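Local coordinates for penicillin binding protein 2X (Streptococcus thermophilus, PDB 5U47) that probably cross-links peptidoglycan strands as a penicillin-sensitive transpeptidase of the cell-division machinery that builds the septal wall, at residues A[281-284]-A[288-291]; A[343-348]-A[353-358]; A[533-538]-A[568-573]. The protein carries 1 engineered substitution. All blocks are in the same frame, centred on the assembly; numbering follows the deposited sequence. Where two conformers were deposited one is given.

Contact 1: residues A[281-284]-A[288-291]; sequences DWVN and EAQY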
loop_
_atom_site.group_PDB
_atom_site.type_symbol
_atom_site.label_atom_id
_atom_site.label_comp_id
_atom_site.label_asym_id
_atom_site.label_seq_id
_atom_site.Cartn_x
_atom_site.Cartn_y
_atom_site.Cartn_z
ATOM N N ASP A 281 -12.505 -11.362 5.269
ATOM C CA ASP A 281 -12.781 -9.946 5.441
ATOM C C ASP A 281 -12.191 -9.225 4.246
ATOM O O ASP A 281 -10.983 -9.314 4.008
ATOM C CB ASP A 281 -12.107 -9.468 6.732
ATOM C CG ASP A 281 -12.517 -8.044 7.147
ATOM O OD1 ASP A 281 -13.020 -7.261 6.321
ATOM O OD2 ASP A 281 -12.310 -7.711 8.337
ATOM N N TRP A 282 -13.042 -8.509 3.514
ATOM C CA TRP A 282 -12.635 -7.798 2.310
ATOM C C TRP A 282 -11.962 -6.446 2.561
ATOM O O TRP A 282 -11.472 -5.831 1.628
ATOM C CB TRP A 282 -13.863 -7.585 1.415
ATOM C CG TRP A 282 -14.399 -8.866 0.838
ATOM C CD1 TRP A 282 -15.285 -9.715 1.409
ATOM C CD2 TRP A 282 -14.048 -9.436 -0.428
ATOM N NE1 TRP A 282 -15.511 -10.795 0.579
ATOM C CE2 TRP A 282 -14.766 -10.643 -0.557
ATOM C CE3 TRP A 282 -13.186 -9.049 -1.457
ATOM C CZ2 TRP A 282 -14.663 -11.460 -1.686
ATOM C CZ3 TRP A 282 -13.082 -9.866 -2.580
ATOM C CH2 TRP A 282 -13.822 -11.057 -2.684
ATOM N N VAL A 283 -11.923 -5.989 3.809
ATOM C CA VAL A 283 -11.375 -4.662 4.124
ATOM C C VAL A 283 -9.855 -4.694 4.085
ATOM O O VAL A 283 -9.246 -5.618 4.618
ATOM C CB VAL A 283 -11.890 -4.180 5.497
ATOM C CG1 VAL A 283 -11.324 -2.826 5.851
ATOM C CG2 VAL A 283 -13.428 -4.092 5.487
ATOM N N ASN A 284 -9.244 -3.715 3.411
ATOM C CA ASN A 284 -7.784 -3.652 3.328
ATOM C C ASN A 284 -7.248 -3.104 4.644
ATOM O O ASN A 284 -7.573 -1.976 5.042
ATOM C CB ASN A 284 -7.336 -2.816 2.129
ATOM C CG ASN A 284 -5.843 -2.906 1.887
ATOM O OD1 ASN A 284 -5.043 -2.433 2.706
ATOM N ND2 ASN A 284 -5.453 -3.513 0.765
ATOM N N GLU A 288 -7.517 0.984 4.512
ATOM C CA GLU A 288 -8.971 1.177 4.559
ATOM C C GLU A 288 -9.518 1.074 5.961
ATOM O O GLU A 288 -10.288 1.933 6.395
ATOM C CB GLU A 288 -9.695 0.172 3.663
ATOM C CG GLU A 288 -9.438 0.379 2.192
ATOM C CD GLU A 288 -10.237 -0.559 1.321
ATOM O OE1 GLU A 288 -10.693 -1.606 1.841
ATOM O OE2 GLU A 288 -10.396 -0.244 0.117
ATOM N N ALA A 289 -9.138 0.010 6.664
ATOM C CA ALA A 289 -9.625 -0.217 8.029
ATOM C C ALA A 289 -9.282 0.949 8.975
ATOM O O ALA A 289 -8.153 1.416 8.982
ATOM C CB ALA A 289 -9.024 -1.504 8.596
ATOM N N GLN A 290 -10.272 1.427 9.726
ATOM C CA GLN A 290 -10.066 2.466 10.743
ATOM C C GLN A 290 -10.219 1.801 12.098
ATOM O O GLN A 290 -11.160 1.051 12.300
ATOM C CB GLN A 290 -11.087 3.593 10.628
ATOM C CG GLN A 290 -10.892 4.418 9.373
ATOM C CD GLN A 290 -11.824 5.598 9.282
ATOM O OE1 GLN A 290 -11.532 6.566 8.588
ATOM N NE2 GLN A 290 -12.956 5.527 9.972
ATOM N N TYR A 291 -9.318 2.078 13.026
ATOM C CA TYR A 291 -9.405 1.441 14.334
ATOM C C TYR A 291 -8.751 2.297 15.412
ATOM O O TYR A 291 -7.965 3.202 15.117
ATOM C CB TYR A 291 -8.737 0.045 14.246
ATOM C CG TYR A 291 -7.239 0.073 13.885
ATOM C CD1 TYR A 291 -6.803 0.157 12.550
ATOM C CD2 TYR A 291 -6.277 0.005 14.873
ATOM C CE1 TYR A 291 -5.456 0.195 12.238
ATOM C CE2 TYR A 291 -4.913 0.018 14.574
ATOM C CZ TYR A 291 -4.504 0.123 13.260
ATOM O OH TYR A 291 -3.157 0.152 12.983
#
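Asn284 and Glu288 close the chain back on itself, their CA atoms 5.1 Å apart, because Asn284 O accepts from the backbone N-H groups of both Glu288 and Ala289. An alpha-turn and a pi-turn thus share one acceptor, in the loop between strand 258-264 and helix 297-308 of the transpeptidase domain. Glu288 N and Ala289 N come to Asn284 O from opposite faces of its carbonyl plane, each at 3.0 Å, and the bond from Ala289 is the straighter (166° at the hydrogen). Two bonds grip the oxygen and help to set the turn.

Glu288 adds a side-chain bond. With CG lying beside its own backbone N and the chain extended from there, the carboxylate doubles back along Asn284, and Glu288 OE1 accepts from Asn284 N at 3.0 Å with an angle of 172°. The donor stands above the carboxylate plane, 38° out of it. Two conformers of Glu288 were modelled, so the bond is certain for this one alone. A glutamate suits the place: Glu288 CG also rests 3.8 Å from Asn284 CB, methylene on methylene. The amide end of Asn284 turns elsewhere, its OD1 accepting from Leu286 N.

Before the turn, Asp281 OD1 accepts from Val283 N at 3.0 Å, an Asx turn, while OD2 forms a salt bridge with Arg285. Val283 lies beside the small, buried Ala289, which lets a branched neighbour come close: Val283 CG1 lies 3.7 Å from Ala289 N and 3.8 Å from Ala289 CB.

Contact 2: residues A[343-348]-A[353-358]; sequences RTMSFA and YSSNVG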
loop_
_atom_site.group_PDB
_atom_site.type_symbol
_atom_site.label_atom_id
_atom_site.label_comp_id
_atom_site.label_asym_id
_atom_site.label_seq_id
_atom_site.Cartn_x
_atom_site.Cartn_y
_atom_site.Cartn_z
ATOM N N ARG A 343 0.633 0.870 42.609
ATOM C CA ARG A 343 2.069 0.993 42.870
ATOM C C ARG A 343 2.629 2.341 42.399
ATOM O O ARG A 343 2.080 2.982 41.492
ATOM C CB ARG A 343 2.822 -0.179 42.217
ATOM C CG ARG A 343 4.350 -0.108 42.269
ATOM C CD ARG A 343 5.009 -1.404 41.809
ATOM N NE ARG A 343 4.439 -1.918 40.556
ATOM C CZ ARG A 343 4.890 -2.988 39.901
ATOM N NH1 ARG A 343 5.958 -3.657 40.331
ATOM N NH2 ARG A 343 4.282 -3.372 38.781
ATOM N N THR A 344 3.718 2.756 43.043
ATOM C CA THR A 344 4.405 3.996 42.722
ATOM C C THR A 344 5.472 3.677 41.686
ATOM O O THR A 344 6.247 2.735 41.856
ATOM C CB THR A 344 5.030 4.631 43.978
ATOM O OG1 THR A 344 4.000 4.871 44.937
ATOM C CG2 THR A 344 5.717 5.951 43.651
ATOM N N MET A 345 5.492 4.454 40.603
ATOM C CA MET A 345 6.431 4.248 39.509
ATOM C C MET A 345 7.025 5.518 38.963
ATOM O O MET A 345 6.437 6.587 39.035
ATOM C CB MET A 345 5.715 3.607 38.317
ATOM C CG MET A 345 5.366 2.148 38.456
ATOM S SD MET A 345 4.408 1.612 37.026
ATOM C CE MET A 345 2.836 2.408 37.362
ATOM N N SER A 346 8.197 5.350 38.377
ATOM C CA SER A 346 8.878 6.386 37.621
ATOM C C SER A 346 8.048 6.557 36.330
ATOM O O SER A 346 7.307 5.646 35.972
ATOM C CB SER A 346 10.274 5.862 37.284
ATOM O OG SER A 346 10.988 6.699 36.430
ATOM N N PHE A 347 8.129 7.698 35.645
ATOM C CA PHE A 347 7.392 7.846 34.376
ATOM C C PHE A 347 7.970 6.931 33.303
ATOM O O PHE A 347 7.237 6.448 32.430
ATOM C CB PHE A 347 7.335 9.296 33.885
ATOM C CG PHE A 347 6.323 10.135 34.614
ATOM C CD1 PHE A 347 4.976 10.064 34.270
ATOM C CD2 PHE A 347 6.704 10.981 35.640
ATOM C CE1 PHE A 347 4.029 10.828 34.934
ATOM C CE2 PHE A 347 5.759 11.747 36.316
ATOM C CZ PHE A 347 4.419 11.668 35.963
ATOM N N ALA A 348 9.281 6.688 33.378
ATOM C CA ALA A 348 9.947 5.792 32.419
ATOM C C ALA A 348 9.420 4.374 32.622
ATOM O O ALA A 348 9.158 3.642 31.652
ATOM C CB ALA A 348 11.454 5.834 32.614
ATOM N N TYR A 353 5.732 -0.155 31.473
ATOM C CA TYR A 353 4.596 -0.886 32.001
ATOM C C TYR A 353 3.305 -0.652 31.232
ATOM O O TYR A 353 2.302 -1.321 31.475
ATOM C CB TYR A 353 4.424 -0.439 33.469
ATOM C CG TYR A 353 3.477 -1.226 34.329
ATOM C CD1 TYR A 353 3.857 -2.458 34.847
ATOM C CD2 TYR A 353 2.226 -0.708 34.700
ATOM C CE1 TYR A 353 3.013 -3.184 35.667
ATOM C CE2 TYR A 353 1.368 -1.427 35.537
ATOM C CZ TYR A 353 1.773 -2.668 36.009
ATOM O OH TYR A 353 0.962 -3.410 36.840
ATOM N N SER A 354 3.339 0.296 30.302
ATOM C CA SER A 354 2.173 0.698 29.526
ATOM C C SER A 354 1.049 1.181 30.467
ATOM O O SER A 354 -0.105 0.778 30.345
ATOM C CB SER A 354 1.705 -0.413 28.603
ATOM O OG SER A 354 0.942 0.133 27.526
ATOM N N SER A 355 1.412 2.074 31.380
ATOM C CA SER A 355 0.467 2.671 32.313
ATOM C C SER A 355 -0.345 3.790 31.660
ATOM O O SER A 355 0.209 4.831 31.318
ATOM C CB SER A 355 1.213 3.238 33.525
ATOM O OG SER A 355 0.343 3.970 34.385
ATOM N N ASN A 356 -1.649 3.565 31.485
ATOM C CA ASN A 356 -2.560 4.594 30.956
ATOM C C ASN A 356 -2.595 5.837 31.853
ATOM O O ASN A 356 -2.710 6.966 31.361
ATOM C CB ASN A 356 -3.993 4.072 30.844
ATOM C CG ASN A 356 -4.188 3.099 29.716
ATOM O OD1 ASN A 356 -3.332 2.924 28.845
ATOM N ND2 ASN A 356 -5.343 2.477 29.706
ATOM N N VAL A 357 -2.515 5.621 33.163
ATOM C CA VAL A 357 -2.533 6.710 34.143
ATOM C C VAL A 357 -1.307 7.606 33.977
ATOM O O VAL A 357 -1.428 8.837 33.909
ATOM C CB VAL A 357 -2.597 6.162 35.587
ATOM C CG1 VAL A 357 -2.429 7.275 36.602
ATOM C CG2 VAL A 357 -3.907 5.408 35.823
ATOM N N GLY A 358 -0.135 6.984 33.903
ATOM C CA GLY A 358 1.114 7.714 33.738
ATOM C C GLY A 358 1.113 8.524 32.455
ATOM O O GLY A 358 1.551 9.675 32.432
#
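This is a buried Met-aromatic contact, set where strand 344-346 runs into helix 347-352 and the chain then turns into helix 356-366. Met345 SD lies 4.4 Å from the centroid of the Tyr353 ring, 31° off its normal, and the side chain, bent at chi3 (-73°), brings Met345 CE to 4.2 Å from Ser355 OG. The unbranched, polarisable thioether can lie obliquely against the ring while its methyl reaches the serine. Arg343 reaches the other end of the ring: Tyr353 CE1 sits at the guanidinium edge, 3.4 Å from Arg343 NH2, with the two planes 86° apart. The charge is met by Glu481 through NH1. Ser355 caps helix 356-366, its OG accepting from Gly358 N at 3.1 Å. Gly358, lacking a side chain, lets its O meet the edge of the Phe347 ring, 3.7 Å from CE1. Between Tyr353 and Ser355, Ser354 ends helix 347-352 in a Schellman motif and bonds Lys298 and Lys505, consistent with the SxN serine of penicillin-binding proteins. Dispersion and the guanidinium against Tyr353 thus join segments flanking Ser354, while Tyr353 OH bonds Ser334 and Ser355 OG bonds Asp332 and Tyr317.

Contact 3: residues A[533-538]-A[568-573]; sequences MVPSED and EAMSMG
Met570 folds its side chain through three successive turns of like sense (chi1 -69°, chi3 -70°), and this curl carries CE round to Pro535 while CG stays near Val534. On the strand side, Val534 holds CG1 between its backbone N and carbonyl carbon (chi1 67°), the position from which this methyl faces the helix. The meeting is light: Val534 CG1 stands 4.5 Å from Met570 CG, and Pro535 CD 4.4 Å from Met570 CE, with 97 Å² buried in all. The methionine therefore spans two consecutive residues, its near end meeting the valine methyl and its terminal methyl the proline ring, at the carbon bonded to the ring nitrogen.

The backbones keep well apart, the CA atoms of Val534 and Met570 being 8.7 Å from each other, so a long, unbranched and flexible residue is well suited to bridge the gap. Valine, branched at CB, suits the extended strand. Proline follows where the strand gives way to a turn, and the peptide bond before it is cis, a form proline adopts more readily than other residues. Tyr541, on the neighbouring strand, also touches Met570, and Asn500 touches both Val534 and Pro535. Met570 and Pro535 each meet a crystal neighbour too, so the exact pose of the methionine end deserves some caution.

Along the strand the side chains alternate, Val534 facing helix 558-572 and Met533 pointing the other way. The arrangement, a helix late in the transpeptidase domain, 558-572, laid over one face of a five-stranded antiparallel sheet with helix 416-427 against the other face, where Met533 touches it, belongs to the transpeptidase fold shared with the serine beta-lactamases.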
loop_
_atom_site.group_PDB
_atom_site.type_symbol
_atom_site.label_atom_id
_atom_site.label_comp_id
_atom_site.label_asym_id
_atom_site.label_seq_id
_atom_site.Cartn_x
_atom_site.Cartn_y
_atom_site.Cartn_z
ATOM N N MET A 533 11.646 -1.520 16.211
ATOM C CA MET A 533 12.642 -0.832 15.415
ATOM C C MET A 533 14.012 -1.378 15.777
ATOM O O MET A 533 14.359 -1.496 16.946
ATOM C CB MET A 533 12.594 0.686 15.656
ATOM C CG MET A 533 11.229 1.299 15.380
ATOM S SD MET A 533 11.193 3.041 15.761
ATOM C CE MET A 533 9.458 3.465 15.647
ATOM N N VAL A 534 14.789 -1.720 14.763
ATOM C CA VAL A 534 16.079 -2.313 14.984
ATOM C C VAL A 534 17.060 -1.808 13.932
ATOM O O VAL A 534 16.647 -1.548 12.787
ATOM C CB VAL A 534 15.957 -3.862 14.933
ATOM C CG1 VAL A 534 15.602 -4.343 13.536
ATOM C CG2 VAL A 534 17.226 -4.542 15.413
ATOM N N PRO A 535 18.308 -1.520 14.311
ATOM C CA PRO A 535 18.795 -1.509 15.694
ATOM C C PRO A 535 18.208 -0.271 16.363
ATOM O O PRO A 535 17.754 0.637 15.677
ATOM C CB PRO A 535 20.314 -1.385 15.559
ATOM C CG PRO A 535 20.623 -1.476 14.114
ATOM C CD PRO A 535 19.370 -1.258 13.334
ATOM N N SER A 536 18.211 -0.226 17.684
ATOM C CA SER A 536 17.540 0.848 18.397
ATOM C C SER A 536 18.095 2.257 18.185
ATOM O O SER A 536 17.345 3.196 17.935
ATOM C CB SER A 536 17.503 0.527 19.896
ATOM O OG SER A 536 16.905 1.593 20.608
ATOM N N GLU A 537 19.406 2.390 18.268
ATOM C CA GLU A 537 20.032 3.684 18.209
ATOM C C GLU A 537 20.057 4.330 16.813
ATOM O O GLU A 537 19.966 5.535 16.709
ATOM C CB GLU A 537 21.438 3.561 18.785
ATOM C CG GLU A 537 21.984 4.844 19.343
ATOM C CD GLU A 537 23.128 4.576 20.300
ATOM O OE1 GLU A 537 24.209 4.157 19.835
ATOM O OE2 GLU A 537 22.933 4.787 21.518
ATOM N N ASP A 538 20.166 3.518 15.774
ATOM C CA ASP A 538 20.208 3.984 14.374
ATOM C C ASP A 538 19.329 2.994 13.560
ATOM O O ASP A 538 19.840 2.105 12.887
ATOM C CB ASP A 538 21.667 3.984 13.916
ATOM C CG ASP A 538 21.858 4.438 12.468
ATOM O OD1 ASP A 538 20.899 4.979 11.837
ATOM O OD2 ASP A 538 23.005 4.247 11.971
ATOM N N GLU A 568 15.577 -11.852 9.383
ATOM C CA GLU A 568 15.706 -12.113 7.951
ATOM C C GLU A 568 16.031 -10.809 7.236
ATOM O O GLU A 568 16.899 -10.786 6.380
ATOM C CB GLU A 568 14.424 -12.720 7.369
ATOM C CG GLU A 568 14.577 -13.240 5.932
ATOM C CD GLU A 568 15.514 -14.444 5.806
ATOM O OE1 GLU A 568 15.861 -15.078 6.838
ATOM O OE2 GLU A 568 15.905 -14.763 4.662
ATOM N N ALA A 569 15.348 -9.723 7.610
ATOM C CA ALA A 569 15.586 -8.419 6.993
ATOM C C ALA A 569 17.027 -7.967 7.179
ATOM O O ALA A 569 17.677 -7.501 6.224
ATOM C CB ALA A 569 14.645 -7.365 7.555
ATOM N N MET A 570 17.511 -8.085 8.418
ATOM C CA MET A 570 18.897 -7.722 8.726
ATOM C C MET A 570 19.900 -8.607 7.970
ATOM O O MET A 570 20.917 -8.112 7.495
ATOM C CB MET A 570 19.167 -7.781 10.233
ATOM C CG MET A 570 18.458 -6.711 11.045
ATOM S SD MET A 570 18.996 -5.018 10.704
ATOM C CE MET A 570 20.635 -5.015 11.406
ATOM N N SER A 571 19.608 -9.901 7.833
ATOM C CA SER A 571 20.532 -10.801 7.148
ATOM C C SER A 571 20.639 -10.521 5.636
ATOM O O SER A 571 21.634 -10.901 5.022
ATOM C CB SER A 571 20.131 -12.268 7.349
ATOM O OG SER A 571 18.954 -12.555 6.606
ATOM N N MET A 572 19.637 -9.858 5.046
ATOM C CA MET A 572 19.630 -9.609 3.595
ATOM C C MET A 572 20.602 -8.533 3.108
ATOM O O MET A 572 21.216 -8.702 2.044
ATOM C CB MET A 572 18.212 -9.349 3.100
ATOM C CG MET A 572 17.375 -10.620 3.142
ATOM S SD MET A 572 15.626 -10.385 2.776
ATOM C CE MET A 572 15.703 -10.041 1.021
ATOM N N GLY A 573 20.753 -7.447 3.861
ATOM C CA GLY A 573 21.722 -6.402 3.497
ATOM C C GLY A 573 21.414 -5.700 2.186
ATOM O O GLY A 573 20.324 -5.163 2.005
#

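Overall arrangement
All three contacts belong to the transpeptidase domain, yet they hold separate elements and do not touch: their centres lie about 29 to 32 Å apart. Contact 2 is the most buried and lies farthest from the centre of the chain, joining strand 344-346 and the start of helix 347-352 to the turn and the start of helix 356-366 by sulfur, ring and guanidinium contacts beside the probable SxN serine. Contact 1, partly buried, ties a loop mainly by hydrogen bonds, and that loop leads to helix 297-308, from which Lys298 reaches Ser354 of contact 2. Contact 3, also partly buried, is purely apolar and spans strand and helix distant in sequence, whereas contacts 1 and 2 fold neighbouring residues together.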